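Local coordinates for protein putative peptidyl-arginine deiminase (Chlorobium tepidum, PDB 1XKN) that is a putative deiminase of the Porphyromonas-type peptidyl-arginine deiminase family, probably hydrolysing the guanidinium group of agmatine or of arginine residues in proteins, at residues E3-M8 / R195-I199; E156-D161 / G216-D220; N228-V234 / L264-P270. All blocks are in the same frame, centred on the assembly; numbering follows the deposited sequence.

Interaction 1. Residues E3-M8 / R195-I199; sequences EPTYFM and RYLGI
This is a water-mediated contact at the periphery of the fold, between edge strand 5-7 and the C-terminal turn of helix 186-197. Thr5 and Phe7 use their backbones to pair with Thr106 and Ile104 of strand 101-107, so the backbone N-H and C=O of Tyr6 point to the helix end. Extended residues 3-8 pass over Arg195-Leu197, still helical, and Gly198, whose positive phi (69/21) marks it as the glycine that commonly ends a helix. At the closest CA pair, Tyr6-Gly198 (4.9 Å), an ideal CB on Gly198 would lie 1.8 Å from Tyr6 O; instead Gly198 CA makes a CA-H...O contact of 3.3 Å to Tyr6 O. Tyr6 CB lies 3.4 Å from Tyr196 O, and chi1 m swings the ring so that its edge, at CD1, is 3.3 Å from Arg195 O; CE1 packs 4.2 Å from Tyr196 CD1. Met8 SE (selenomethionine) sits 4.1 Å from Leu197 CD2. Waters do much of the joining: water 1 donates to Pro4 O (2.7 Å) and Arg195 O (2.8 Å), water 2 links Tyr6 N (3.0 Å) to Arg195 O (2.9 Å), and water 4 links Met8 N (3.1 Å) to Leu197 O (2.6 Å). Water bridges, one CA-H...O contact and apolar packing thus join strand to helix end, while Tyr196 O is buried without a partner.

Interaction 2. Residues E156-D161 / G216-D220; sequences EGGAID and GHVDD
A histidine ring is held by its edge and covered on a face by the same short segment: His217 meets a carboxylate in its plane while a glycine turn lies over it. His217 NE2 donates to Glu156 OE2 at 2.7 Å, nearly straight (174°), with His217 chi1 at -93°, between wells. Residues 157-159 form a 3-10 turn, closed by Ala159 N to Glu156 O (3.0 Å), and 218-220 form another, with Asp220 N to His217 O at 3.3 Å. Nearest CA pairs are Ala159-His217 (4.6 Å) and Gly158-Asp219 (5.3 Å). Gly158 CA makes a CH-pi contact 4.3 Å from the His217 ring centroid; an ideal CB on Gly158 would clash with both His217 ND1 and Asp219 OD2. Asp219 N donates to Gly158 O (3.2 Å), and water 5 bridges Ala159 O (2.8 Å) and Val218 N (2.9 Å). Val218, chi1 p, puts CG1 3.6 Å from Ala159 O. Beyond the pair, Glu156 OE1 salt-bridges Arg180, Asp219 OD2 bonds His338 ND1, and Trp123 stacks edge-to-face with His217. Such a cluster near the chain centre is consistent with the active-site region of a guanidine-modifying pentein. Chemically, the Glu156 bond fixes the orientation of the imidazole and places a proton on NE2.

Interaction 3. Residues N228-V234 / L264-P270; sequences NTVVIAV and LNIVKLP
Six backbone hydrogen bonds zip these segments into a parallel strand pair, the two strands of a beta-alpha-beta unit whose connection runs through helix 243-253. Asn265, Val267 and Leu269 each use both N and O, bonding to residues either side of their partners: Asn265 N to Asn228 O (2.8 Å), Val230 N to Asn265 O (2.9 Å), Val267 N to Val230 O (2.9 Å), Ile232 N to Val267 O (2.9 Å), Leu269 N to Ile232 O (2.9 Å) and Val234 N to Leu269 O (2.7 Å). The register therefore pairs Thr229 with Asn265, Val231 with Val267 and Ala233 with Leu269 at CA separations of 4.4 to 4.6 Å, and Val230 with Ile266 and Ile232 with Lys268 at 5.1 and 5.3 Å. The strand axes approach to 4.5 Å and cross at -30°. CA-H...O contacts run between the bonds, the shortest being Val231 CA to Val267 O, 3.2 Å.

The side chains divide between two faces. Val230, Ile232 and Ile266 share one, with Ile232 CG2 3.7 Å from Ile266 CG2 and Val230 CB 4.2 Å from Ile266 CD1; helix 243-253 packs here through Leu253 and Tyr250, and Tyr250 OH also bonds Lys268 NZ. Thr229, Val231, Val267 and Leu269 line the other, where Ile312 of helix 305-316 meets Val267 and Leu269. On this side Val231 CG1 lies 3.8 Å from Val267 CB, and Val231 CB is likewise 3.8 Å from Leu269 CD1. Beyond Ala233, Val234 CG2 rests 3.5 Å from Lys268 CB.

How the interactions relate
Along the chain, interactions 1 and 2 interleave, their segments running 3-8, 156-161, 195-199, 216-220; interaction 3 follows. Interactions 1 and 2 have centres 19 Å apart yet touch, Leu197 CD1 meeting Ile160 CD1 at 3.8 Å and Met8 SE reaching the same Ile160 CD1 at 4.2 Å, so the peripheral strand-helix junction continues into the buried middle. Interaction 3 lies about 15 Å from interaction 2 and 27 Å from interaction 1, centre to centre. It touches neither, but strand 222-226, which begins just after 216-220 and pairs with 229-233, connects it to interaction 2: Asp161 holds Arg223 and Phe224 there. Periphery, centre and an outlying strand-helix layer are thus linked in turn.

Interaction 1. Residues E3-M8 / R195-I199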
ATOM      1  N   GLU A   3     -13.021 -19.016 -19.006  1.00 20.26           N
ATOM      2  CA  GLU A   3     -12.596 -18.465 -17.721  1.00 17.38           C
ATOM      3  C   GLU A   3     -11.862 -17.145 -17.969  1.00 13.70           C
ATOM      4  O   GLU A   3     -10.945 -17.081 -18.786  1.00 13.47           O
ATOM      5  CB  GLU A   3     -11.666 -19.446 -17.006  1.00 20.26           C
ATOM      6  CG  GLU A   3     -11.374 -19.089 -15.555  1.00 22.33           C
ATOM      7  CD  GLU A   3     -12.485 -19.508 -14.604  1.00 23.35           C
ATOM      8  OE1 GLU A   3     -13.646 -19.095 -14.812  1.00 25.27           O
ATOM      9  OE2 GLU A   3     -12.192 -20.248 -13.641  1.00 25.67           O
ATOM     10  N   PRO A   4     -12.251 -16.072 -17.263  1.00 10.54           N
ATOM     11  CA  PRO A   4     -11.587 -14.779 -17.464  1.00  8.29           C
ATOM     12  C   PRO A   4     -10.170 -14.715 -16.910  1.00  7.26           C
ATOM     13  O   PRO A   4      -9.779 -15.538 -16.086  1.00  6.77           O
ATOM     14  CB  PRO A   4     -12.514 -13.806 -16.743  1.00  9.20           C
ATOM     15  CG  PRO A   4     -12.992 -14.629 -15.582  1.00 10.47           C
ATOM     16  CD  PRO A   4     -13.307 -15.964 -16.238  1.00  9.86           C
ATOM     17  N   THR A   5      -9.390 -13.754 -17.394  1.00  6.12           N
ATOM     18  CA  THR A   5      -8.046 -13.568 -16.878  1.00  6.07           C
ATOM     19  C   THR A   5      -8.028 -12.168 -16.290  1.00  4.91           C
ATOM     20  O   THR A   5      -8.846 -11.318 -16.656  1.00  5.79           O
ATOM     21  CB  THR A   5      -6.953 -13.705 -17.968  1.00  7.22           C
ATOM     22  OG1 THR A   5      -7.198 -12.778 -19.031  1.00  8.56           O
ATOM     23  CG2 THR A   5      -6.932 -15.124 -18.517  1.00  8.94           C
ATOM     24  N   TYR A   6      -7.117 -11.935 -15.355  1.00  3.62           N
ATOM     25  CA  TYR A   6      -7.026 -10.629 -14.725  1.00  4.25           C
ATOM     26  C   TYR A   6      -5.613 -10.071 -14.822  1.00  5.08           C
ATOM     27  O   TYR A   6      -4.650 -10.803 -15.059  1.00  7.32           O
ATOM     28  CB  TYR A   6      -7.452 -10.719 -13.252  1.00  3.96           C
ATOM     29  CG  TYR A   6      -8.870 -11.209 -13.037  1.00  2.24           C
ATOM     30  CD1 TYR A   6      -9.133 -12.552 -12.759  1.00  2.94           C
ATOM     31  CD2 TYR A   6      -9.951 -10.332 -13.132  1.00  3.58           C
ATOM     32  CE1 TYR A   6     -10.442 -13.009 -12.582  1.00  1.00           C
ATOM     33  CE2 TYR A   6     -11.264 -10.779 -12.959  1.00  3.26           C
ATOM     34  CZ  TYR A   6     -11.501 -12.119 -12.685  1.00  4.81           C
ATOM     35  OH  TYR A   6     -12.796 -12.572 -12.518  1.00  6.70           O
ATOM     36  N   PHE A   7      -5.508  -8.760 -14.658  1.00  5.68           N
ATOM     37  CA  PHE A   7      -4.231  -8.068 -14.698  1.00  5.46           C
ATOM     38  C   PHE A   7      -4.259  -7.005 -13.616  1.00  4.92           C
ATOM     39  O   PHE A   7      -5.216  -6.232 -13.520  1.00  4.05           O
ATOM     40  CB  PHE A   7      -4.020  -7.406 -16.065  1.00  5.79           C
ATOM     41  CG  PHE A   7      -2.858  -6.449 -16.106  1.00  8.19           C
ATOM     42  CD1 PHE A   7      -1.550  -6.913 -16.009  1.00  8.90           C
ATOM     43  CD2 PHE A   7      -3.077  -5.081 -16.225  1.00  9.73           C
ATOM     44  CE1 PHE A   7      -0.472  -6.026 -16.028  1.00 10.05           C
ATOM     45  CE2 PHE A   7      -2.007  -4.183 -16.245  1.00  9.98           C
ATOM     46  CZ  PHE A   7      -0.705  -4.659 -16.145  1.00  9.24           C
HETATM   47  N   MSE A   8      -3.226  -6.991 -12.780  1.00  5.02           N
HETATM   48  CA  MSE A   8      -3.128  -5.991 -11.732  1.00  4.83           C
HETATM   49  C   MSE A   8      -2.041  -5.011 -12.137  1.00  4.86           C
HETATM   50  O   MSE A   8      -0.859  -5.360 -12.174  1.00  5.31           O
HETATM   51  CB  MSE A   8      -2.763  -6.618 -10.387  1.00  6.20           C
HETATM   52  CG  MSE A   8      -2.843  -5.611  -9.247  1.00  7.82           C
HETATM   53 SE   MSE A   8      -2.258  -6.307  -7.548  1.00 12.04          SE
HETATM   54  CE  MSE A   8      -1.608  -4.694  -6.716  1.00 10.01           C
ATOM     55  N   ARG A 195      -4.743 -17.031 -10.315  1.00  5.01           N
ATOM     56  CA  ARG A 195      -6.114 -16.949 -10.798  1.00  4.76           C
ATOM     57  C   ARG A 195      -6.734 -15.556 -10.780  1.00  5.09           C
ATOM     58  O   ARG A 195      -7.261 -15.090 -11.792  1.00  4.75           O
ATOM     59  CB  ARG A 195      -6.999 -17.888  -9.977  1.00  4.34           C
ATOM     60  CG  ARG A 195      -8.476 -17.822 -10.327  1.00  7.95           C
ATOM     61  CD  ARG A 195      -9.277 -18.699  -9.386  1.00  9.32           C
ATOM     62  NE  ARG A 195     -10.701 -18.689  -9.698  1.00 13.02           N
ATOM     63  CZ  ARG A 195     -11.630 -19.284  -8.956  1.00 15.97           C
ATOM     64  NH1 ARG A 195     -11.283 -19.939  -7.854  1.00 17.81           N
ATOM     65  NH2 ARG A 195     -12.905 -19.223  -9.315  1.00 19.74           N
ATOM     66  N   TYR A 196      -6.669 -14.896  -9.627  1.00  4.63           N
ATOM     67  CA  TYR A 196      -7.291 -13.586  -9.472  1.00  4.80           C
ATOM     68  C   TYR A 196      -6.454 -12.341  -9.772  1.00  4.14           C
ATOM     69  O   TYR A 196      -7.012 -11.262  -9.969  1.00  5.75           O
ATOM     70  CB  TYR A 196      -7.892 -13.494  -8.068  1.00  3.64           C
ATOM     71  CG  TYR A 196      -9.030 -14.474  -7.836  1.00  4.62           C
ATOM     72  CD1 TYR A 196     -10.210 -14.385  -8.576  1.00  3.63           C
ATOM     73  CD2 TYR A 196      -8.951 -15.453  -6.842  1.00  4.80           C
ATOM     74  CE1 TYR A 196     -11.292 -15.234  -8.324  1.00  5.71           C
ATOM     75  CE2 TYR A 196     -10.026 -16.311  -6.586  1.00  4.92           C
ATOM     76  CZ  TYR A 196     -11.190 -16.192  -7.324  1.00  6.40           C
ATOM     77  OH  TYR A 196     -12.269 -16.997  -7.039  1.00  9.49           O
ATOM     78  N   LEU A 197      -5.132 -12.479  -9.812  1.00  4.00           N
ATOM     79  CA  LEU A 197      -4.276 -11.341 -10.118  1.00  4.15           C
ATOM     80  C   LEU A 197      -3.583 -11.527 -11.464  1.00  5.10           C
ATOM     81  O   LEU A 197      -2.995 -10.593 -12.005  1.00  5.97           O
ATOM     82  CB  LEU A 197      -3.244 -11.123  -9.006  1.00  4.62           C
ATOM     83  CG  LEU A 197      -3.836 -10.766  -7.637  1.00  3.75           C
ATOM     84  CD1 LEU A 197      -2.718 -10.512  -6.634  1.00  3.32           C
ATOM     85  CD2 LEU A 197      -4.718  -9.530  -7.768  1.00  5.93           C
ATOM     86  N   GLY A 198      -3.660 -12.739 -12.000  1.00  4.97           N
ATOM     87  CA  GLY A 198      -3.056 -13.021 -13.288  1.00  4.46           C
ATOM     88  C   GLY A 198      -1.541 -13.013 -13.314  1.00  3.95           C
ATOM     89  O   GLY A 198      -0.941 -12.840 -14.373  1.00  6.21           O
ATOM     90  N   ILE A 199      -0.910 -13.193 -12.159  1.00  4.89           N
ATOM     91  CA  ILE A 199       0.545 -13.201 -12.124  1.00  5.91           C
ATOM     92  C   ILE A 199       1.090 -14.574 -12.516  1.00  4.98           C
ATOM     93  O   ILE A 199       0.349 -15.563 -12.542  1.00  5.02           O
ATOM     94  CB  ILE A 199       1.077 -12.754 -10.739  1.00  6.22           C
ATOM     95  CG1 ILE A 199       0.407 -13.542  -9.613  1.00  8.16           C
ATOM     96  CG2 ILE A 199       0.828 -11.262 -10.559  1.00  9.12           C
ATOM     97  CD1 ILE A 199       1.012 -14.910  -9.377  1.00  9.33           C
TER
HETATM   98  O   HOH W   1      -9.092 -16.291 -13.533  1.00  7.37           O
HETATM   99  O   HOH W   2      -5.983 -14.515 -14.382  1.00  6.34           O
HETATM  100  O   HOH W   3      -2.263 -10.684 -16.513  1.00 13.74           O
HETATM  101  O   HOH W   4      -1.225  -9.240 -13.372  1.00  8.83           O

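Interaction 2. Residues E156-D161 / G216-D220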
ATOM      1  N   GLU A 156      -4.078  -8.832   2.227  1.00  3.69           N
ATOM      2  CA  GLU A 156      -3.953  -7.392   2.398  1.00  3.95           C
ATOM      3  C   GLU A 156      -3.101  -6.870   1.250  1.00  3.55           C
ATOM      4  O   GLU A 156      -2.124  -7.506   0.855  1.00  3.67           O
ATOM      5  CB  GLU A 156      -3.261  -7.046   3.720  1.00  5.84           C
ATOM      6  CG  GLU A 156      -4.017  -7.477   4.961  1.00  6.18           C
ATOM      7  CD  GLU A 156      -3.396  -8.683   5.630  1.00  6.89           C
ATOM      8  OE1 GLU A 156      -4.155  -9.548   6.114  1.00  7.93           O
ATOM      9  OE2 GLU A 156      -2.148  -8.756   5.689  1.00  8.19           O
ATOM     10  N   GLY A 157      -3.464  -5.708   0.721  1.00  4.13           N
ATOM     11  CA  GLY A 157      -2.701  -5.136  -0.371  1.00  4.17           C
ATOM     12  C   GLY A 157      -1.261  -4.849   0.013  1.00  4.40           C
ATOM     13  O   GLY A 157      -0.367  -4.886  -0.834  1.00  6.10           O
ATOM     14  N   GLY A 158      -1.030  -4.564   1.290  1.00  4.50           N
ATOM     15  CA  GLY A 158       0.314  -4.262   1.747  1.00  5.00           C
ATOM     16  C   GLY A 158       1.207  -5.486   1.856  1.00  4.62           C
ATOM     17  O   GLY A 158       2.418  -5.360   2.065  1.00  4.28           O
ATOM     18  N   ALA A 159       0.616  -6.667   1.707  1.00  4.03           N
ATOM     19  CA  ALA A 159       1.364  -7.915   1.798  1.00  3.34           C
ATOM     20  C   ALA A 159       1.891  -8.394   0.450  1.00  3.81           C
ATOM     21  O   ALA A 159       2.635  -9.375   0.377  1.00  3.72           O
ATOM     22  CB  ALA A 159       0.491  -8.997   2.428  1.00  3.08           C
ATOM     23  N   ILE A 160       1.515  -7.699  -0.617  1.00  2.99           N
ATOM     24  CA  ILE A 160       1.969  -8.069  -1.956  1.00  3.75           C
ATOM     25  C   ILE A 160       2.463  -6.835  -2.708  1.00  3.47           C
ATOM     26  O   ILE A 160       2.131  -5.707  -2.352  1.00  4.75           O
ATOM     27  CB  ILE A 160       0.833  -8.730  -2.788  1.00  3.72           C
ATOM     28  CG1 ILE A 160      -0.339  -7.760  -2.940  1.00  5.81           C
ATOM     29  CG2 ILE A 160       0.374 -10.018  -2.115  1.00  4.73           C
ATOM     30  CD1 ILE A 160      -1.381  -8.210  -3.947  1.00  6.39           C
ATOM     31  N   ASP A 161       3.275  -7.054  -3.737  1.00  3.69           N
ATOM     32  CA  ASP A 161       3.801  -5.970  -4.560  1.00  3.38           C
ATOM     33  C   ASP A 161       4.100  -6.565  -5.931  1.00  3.40           C
ATOM     34  O   ASP A 161       4.859  -7.525  -6.041  1.00  3.23           O
ATOM     35  CB  ASP A 161       5.068  -5.386  -3.929  1.00  4.54           C
ATOM     36  CG  ASP A 161       5.547  -4.130  -4.636  1.00  7.58           C
ATOM     37  OD1 ASP A 161       6.324  -4.248  -5.603  1.00 10.83           O
ATOM     38  OD2 ASP A 161       5.127  -3.027  -4.228  1.00  9.48           O
ATOM     39  N   GLY A 216       4.941  -9.158   9.121  1.00  6.42           N
ATOM     40  CA  GLY A 216       5.868  -9.117   8.002  1.00  6.16           C
ATOM     41  C   GLY A 216       5.434  -8.583   6.649  1.00  5.89           C
ATOM     42  O   GLY A 216       5.859  -9.115   5.628  1.00  6.25           O
ATOM     43  N   HIS A 217       4.616  -7.536   6.612  1.00  4.84           N
ATOM     44  CA  HIS A 217       4.203  -6.988   5.320  1.00  4.82           C
ATOM     45  C   HIS A 217       5.403  -6.615   4.467  1.00  4.55           C
ATOM     46  O   HIS A 217       6.341  -5.969   4.937  1.00  5.04           O
ATOM     47  CB  HIS A 217       3.331  -5.751   5.498  1.00  5.14           C
ATOM     48  CG  HIS A 217       1.867  -6.050   5.514  1.00  5.42           C
ATOM     49  ND1 HIS A 217       0.909  -5.062   5.556  1.00  6.46           N
ATOM     50  CD2 HIS A 217       1.197  -7.226   5.497  1.00  5.35           C
ATOM     51  CE1 HIS A 217      -0.291  -5.616   5.564  1.00  4.88           C
ATOM     52  NE2 HIS A 217      -0.143  -6.928   5.529  1.00  6.19           N
ATOM     53  N   VAL A 218       5.353  -7.006   3.202  1.00  4.56           N
ATOM     54  CA  VAL A 218       6.437  -6.722   2.283  1.00  4.42           C
ATOM     55  C   VAL A 218       6.570  -5.219   2.060  1.00  4.61           C
ATOM     56  O   VAL A 218       7.679  -4.716   1.873  1.00  4.94           O
ATOM     57  CB  VAL A 218       6.208  -7.436   0.922  1.00  3.64           C
ATOM     58  CG1 VAL A 218       5.058  -6.789   0.160  1.00  5.37           C
ATOM     59  CG2 VAL A 218       7.487  -7.419   0.103  1.00  5.28           C
ATOM     60  N   ASP A 219       5.456  -4.490   2.120  1.00  3.84           N
ATOM     61  CA  ASP A 219       5.519  -3.051   1.876  1.00  5.02           C
ATOM     62  C   ASP A 219       6.214  -2.228   2.965  1.00  4.94           C
ATOM     63  O   ASP A 219       6.172  -0.999   2.947  1.00  3.85           O
ATOM     64  CB  ASP A 219       4.124  -2.484   1.538  1.00  2.84           C
ATOM     65  CG  ASP A 219       3.247  -2.241   2.754  1.00  5.80           C
ATOM     66  OD1 ASP A 219       3.565  -2.734   3.852  1.00  5.97           O
ATOM     67  OD2 ASP A 219       2.215  -1.540   2.598  1.00  5.12           O
ATOM     68  N   ASP A 220       6.859  -2.901   3.914  1.00  6.15           N
ATOM     69  CA  ASP A 220       7.620  -2.195   4.942  1.00  6.73           C
ATOM     70  C   ASP A 220       9.079  -2.571   4.708  1.00  6.57           C
ATOM     71  O   ASP A 220       9.956  -2.217   5.497  1.00  6.03           O
ATOM     72  CB  ASP A 220       7.215  -2.627   6.360  1.00  8.93           C
ATOM     73  CG  ASP A 220       6.000  -1.880   6.882  1.00  9.20           C
ATOM     74  OD1 ASP A 220       5.780  -0.726   6.465  1.00 10.08           O
ATOM     75  OD2 ASP A 220       5.276  -2.445   7.730  1.00 11.84           O
TER
HETATM   76  O   HOH W   5       3.913  -9.554   2.884  1.00  5.24           O

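Interaction 3. Residues N228-V234 / L264-P270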
ATOM      1  N   ASN A 228      11.967  -4.490 -13.703  1.00  6.81           N
ATOM      2  CA  ASN A 228      13.012  -5.396 -13.244  1.00  6.58           C
ATOM      3  C   ASN A 228      13.862  -4.863 -12.101  1.00  5.54           C
ATOM      4  O   ASN A 228      14.980  -5.331 -11.887  1.00  5.28           O
ATOM      5  CB  ASN A 228      13.905  -5.810 -14.425  1.00  9.13           C
ATOM      6  CG  ASN A 228      14.564  -4.629 -15.122  1.00 12.03           C
ATOM      7  OD1 ASN A 228      15.020  -4.751 -16.264  1.00 19.22           O
ATOM      8  ND2 ASN A 228      14.630  -3.492 -14.446  1.00  9.73           N
ATOM      9  N   THR A 229      13.329  -3.907 -11.345  1.00  3.40           N
ATOM     10  CA  THR A 229      14.086  -3.342 -10.234  1.00  3.33           C
ATOM     11  C   THR A 229      13.321  -3.335  -8.918  1.00  3.59           C
ATOM     12  O   THR A 229      12.178  -2.884  -8.850  1.00  4.72           O
ATOM     13  CB  THR A 229      14.541  -1.904 -10.546  1.00  3.83           C
ATOM     14  OG1 THR A 229      15.293  -1.900 -11.768  1.00  4.24           O
ATOM     15  CG2 THR A 229      15.420  -1.369  -9.421  1.00  4.93           C
ATOM     16  N   VAL A 230      13.967  -3.846  -7.875  1.00  3.61           N
ATOM     17  CA  VAL A 230      13.372  -3.893  -6.550  1.00  4.58           C
ATOM     18  C   VAL A 230      14.202  -3.067  -5.582  1.00  5.84           C
ATOM     19  O   VAL A 230      15.430  -3.180  -5.554  1.00  5.07           O
ATOM     20  CB  VAL A 230      13.312  -5.338  -6.004  1.00  3.74           C
ATOM     21  CG1 VAL A 230      12.774  -5.339  -4.573  1.00  3.50           C
ATOM     22  CG2 VAL A 230      12.429  -6.190  -6.892  1.00  6.03           C
ATOM     23  N   VAL A 231      13.535  -2.215  -4.813  1.00  4.68           N
ATOM     24  CA  VAL A 231      14.235  -1.428  -3.813  1.00  4.57           C
ATOM     25  C   VAL A 231      13.988  -2.160  -2.503  1.00  4.81           C
ATOM     26  O   VAL A 231      12.872  -2.611  -2.236  1.00  5.57           O
ATOM     27  CB  VAL A 231      13.701   0.032  -3.710  1.00  6.78           C
ATOM     28  CG1 VAL A 231      14.106   0.814  -4.944  1.00  8.35           C
ATOM     29  CG2 VAL A 231      12.187   0.047  -3.537  1.00  7.50           C
ATOM     30  N   ILE A 232      15.033  -2.314  -1.705  1.00  4.23           N
ATOM     31  CA  ILE A 232      14.881  -2.995  -0.435  1.00  3.96           C
ATOM     32  C   ILE A 232      15.630  -2.269   0.665  1.00  5.20           C
ATOM     33  O   ILE A 232      16.763  -1.820   0.482  1.00  4.67           O
ATOM     34  CB  ILE A 232      15.360  -4.470  -0.510  1.00  5.65           C
ATOM     35  CG1 ILE A 232      15.176  -5.138   0.857  1.00  4.46           C
ATOM     36  CG2 ILE A 232      16.812  -4.536  -0.974  1.00  5.19           C
ATOM     37  CD1 ILE A 232      15.431  -6.634   0.868  1.00  8.77           C
ATOM     38  N   ALA A 233      14.969  -2.133   1.809  1.00  4.86           N
ATOM     39  CA  ALA A 233      15.566  -1.470   2.953  1.00  4.90           C
ATOM     40  C   ALA A 233      16.680  -2.342   3.497  1.00  5.81           C
ATOM     41  O   ALA A 233      16.525  -3.559   3.630  1.00  6.30           O
ATOM     42  CB  ALA A 233      14.519  -1.241   4.024  1.00  4.00           C
ATOM     43  N   VAL A 234      17.810  -1.720   3.801  1.00  5.53           N
ATOM     44  CA  VAL A 234      18.941  -2.454   4.340  1.00  8.52           C
ATOM     45  C   VAL A 234      19.502  -1.713   5.543  1.00  9.19           C
ATOM     46  O   VAL A 234      19.816  -0.526   5.463  1.00 11.28           O
ATOM     47  CB  VAL A 234      20.042  -2.645   3.269  1.00 10.62           C
ATOM     48  CG1 VAL A 234      19.592  -3.685   2.250  1.00 11.68           C
ATOM     49  CG2 VAL A 234      20.327  -1.333   2.577  1.00 15.17           C
ATOM     50  N   LEU A 264      17.322  -9.701 -11.151  1.00  6.30           N
ATOM     51  CA  LEU A 264      16.622  -8.448 -10.914  1.00  4.33           C
ATOM     52  C   LEU A 264      17.631  -7.428 -10.399  1.00  5.01           C
ATOM     53  O   LEU A 264      18.609  -7.788  -9.745  1.00  6.96           O
ATOM     54  CB  LEU A 264      15.519  -8.641  -9.867  1.00  5.11           C
ATOM     55  CG  LEU A 264      14.390  -9.611 -10.225  1.00  5.78           C
ATOM     56  CD1 LEU A 264      13.451  -9.784  -9.037  1.00  6.69           C
ATOM     57  CD2 LEU A 264      13.639  -9.082 -11.436  1.00  7.98           C
ATOM     58  N   ASN A 265      17.399  -6.159 -10.710  1.00  4.63           N
ATOM     59  CA  ASN A 265      18.268  -5.089 -10.244  1.00  5.27           C
ATOM     60  C   ASN A 265      17.825  -4.782  -8.821  1.00  5.06           C
ATOM     61  O   ASN A 265      16.636  -4.594  -8.570  1.00  5.91           O
ATOM     62  CB  ASN A 265      18.098  -3.842 -11.115  1.00  5.90           C
ATOM     63  CG  ASN A 265      18.494  -4.076 -12.559  1.00  6.65           C
ATOM     64  OD1 ASN A 265      17.732  -3.764 -13.479  1.00 11.19           O
ATOM     65  ND2 ASN A 265      19.684  -4.624 -12.767  1.00  5.68           N
ATOM     66  N   ILE A 266      18.776  -4.735  -7.895  1.00  5.19           N
ATOM     67  CA  ILE A 266      18.455  -4.473  -6.498  1.00  5.93           C
ATOM     68  C   ILE A 266      19.036  -3.144  -6.031  1.00  7.42           C
ATOM     69  O   ILE A 266      20.252  -2.946  -6.052  1.00  8.74           O
ATOM     70  CB  ILE A 266      18.999  -5.600  -5.592  1.00  7.61           C
ATOM     71  CG1 ILE A 266      18.589  -6.972  -6.149  1.00  7.92           C
ATOM     72  CG2 ILE A 266      18.492  -5.421  -4.169  1.00  9.30           C
ATOM     73  CD1 ILE A 266      17.092  -7.189  -6.281  1.00  8.07           C
ATOM     74  N   VAL A 267      18.160  -2.232  -5.620  1.00  6.86           N
ATOM     75  CA  VAL A 267      18.579  -0.918  -5.139  1.00  6.81           C
ATOM     76  C   VAL A 267      18.401  -0.879  -3.626  1.00  6.99           C
ATOM     77  O   VAL A 267      17.318  -1.166  -3.119  1.00  6.21           O
ATOM     78  CB  VAL A 267      17.729   0.203  -5.781  1.00  7.19           C
ATOM     79  CG1 VAL A 267      18.091   1.552  -5.179  1.00  8.23           C
ATOM     80  CG2 VAL A 267      17.955   0.220  -7.285  1.00  8.61           C
ATOM     81  N   LYS A 268      19.462  -0.532  -2.908  1.00  5.20           N
ATOM     82  CA  LYS A 268      19.392  -0.467  -1.454  1.00  4.64           C
ATOM     83  C   LYS A 268      18.791   0.843  -0.964  1.00  4.92           C
ATOM     84  O   LYS A 268      19.061   1.915  -1.512  1.00  7.28           O
ATOM     85  CB  LYS A 268      20.785  -0.620  -0.832  1.00  5.10           C
ATOM     86  CG  LYS A 268      21.445  -1.968  -1.051  1.00  7.55           C
ATOM     87  CD  LYS A 268      22.721  -2.072  -0.225  1.00 10.89           C
ATOM     88  CE  LYS A 268      23.428  -3.397  -0.449  1.00 16.35           C
ATOM     89  NZ  LYS A 268      23.958  -3.504  -1.838  1.00 20.17           N
ATOM     90  N   LEU A 269      17.962   0.741   0.068  1.00  4.13           N
ATOM     91  CA  LEU A 269      17.344   1.903   0.689  1.00  6.34           C
ATOM     92  C   LEU A 269      17.739   1.862   2.154  1.00  5.80           C
ATOM     93  O   LEU A 269      17.903   0.787   2.729  1.00  7.52           O
ATOM     94  CB  LEU A 269      15.814   1.841   0.577  1.00  7.08           C
ATOM     95  CG  LEU A 269      15.175   2.576  -0.607  1.00 11.76           C
ATOM     96  CD1 LEU A 269      13.681   2.300  -0.642  1.00 14.55           C
ATOM     97  CD2 LEU A 269      15.438   4.070  -0.482  1.00 10.82           C
ATOM     98  N   PRO A 270      17.932   3.030   2.776  1.00  5.97           N
ATOM     99  CA  PRO A 270      18.301   3.000   4.189  1.00  5.66           C
ATOM    100  C   PRO A 270      17.062   2.699   5.021  1.00  5.86           C
ATOM    101  O   PRO A 270      15.947   2.678   4.497  1.00  4.89           O
ATOM    102  CB  PRO A 270      18.834   4.413   4.433  1.00  8.27           C
ATOM    103  CG  PRO A 270      18.011   5.240   3.493  1.00  9.66           C
ATOM    104  CD  PRO A 270      17.971   4.400   2.239  1.00  6.55           C
TER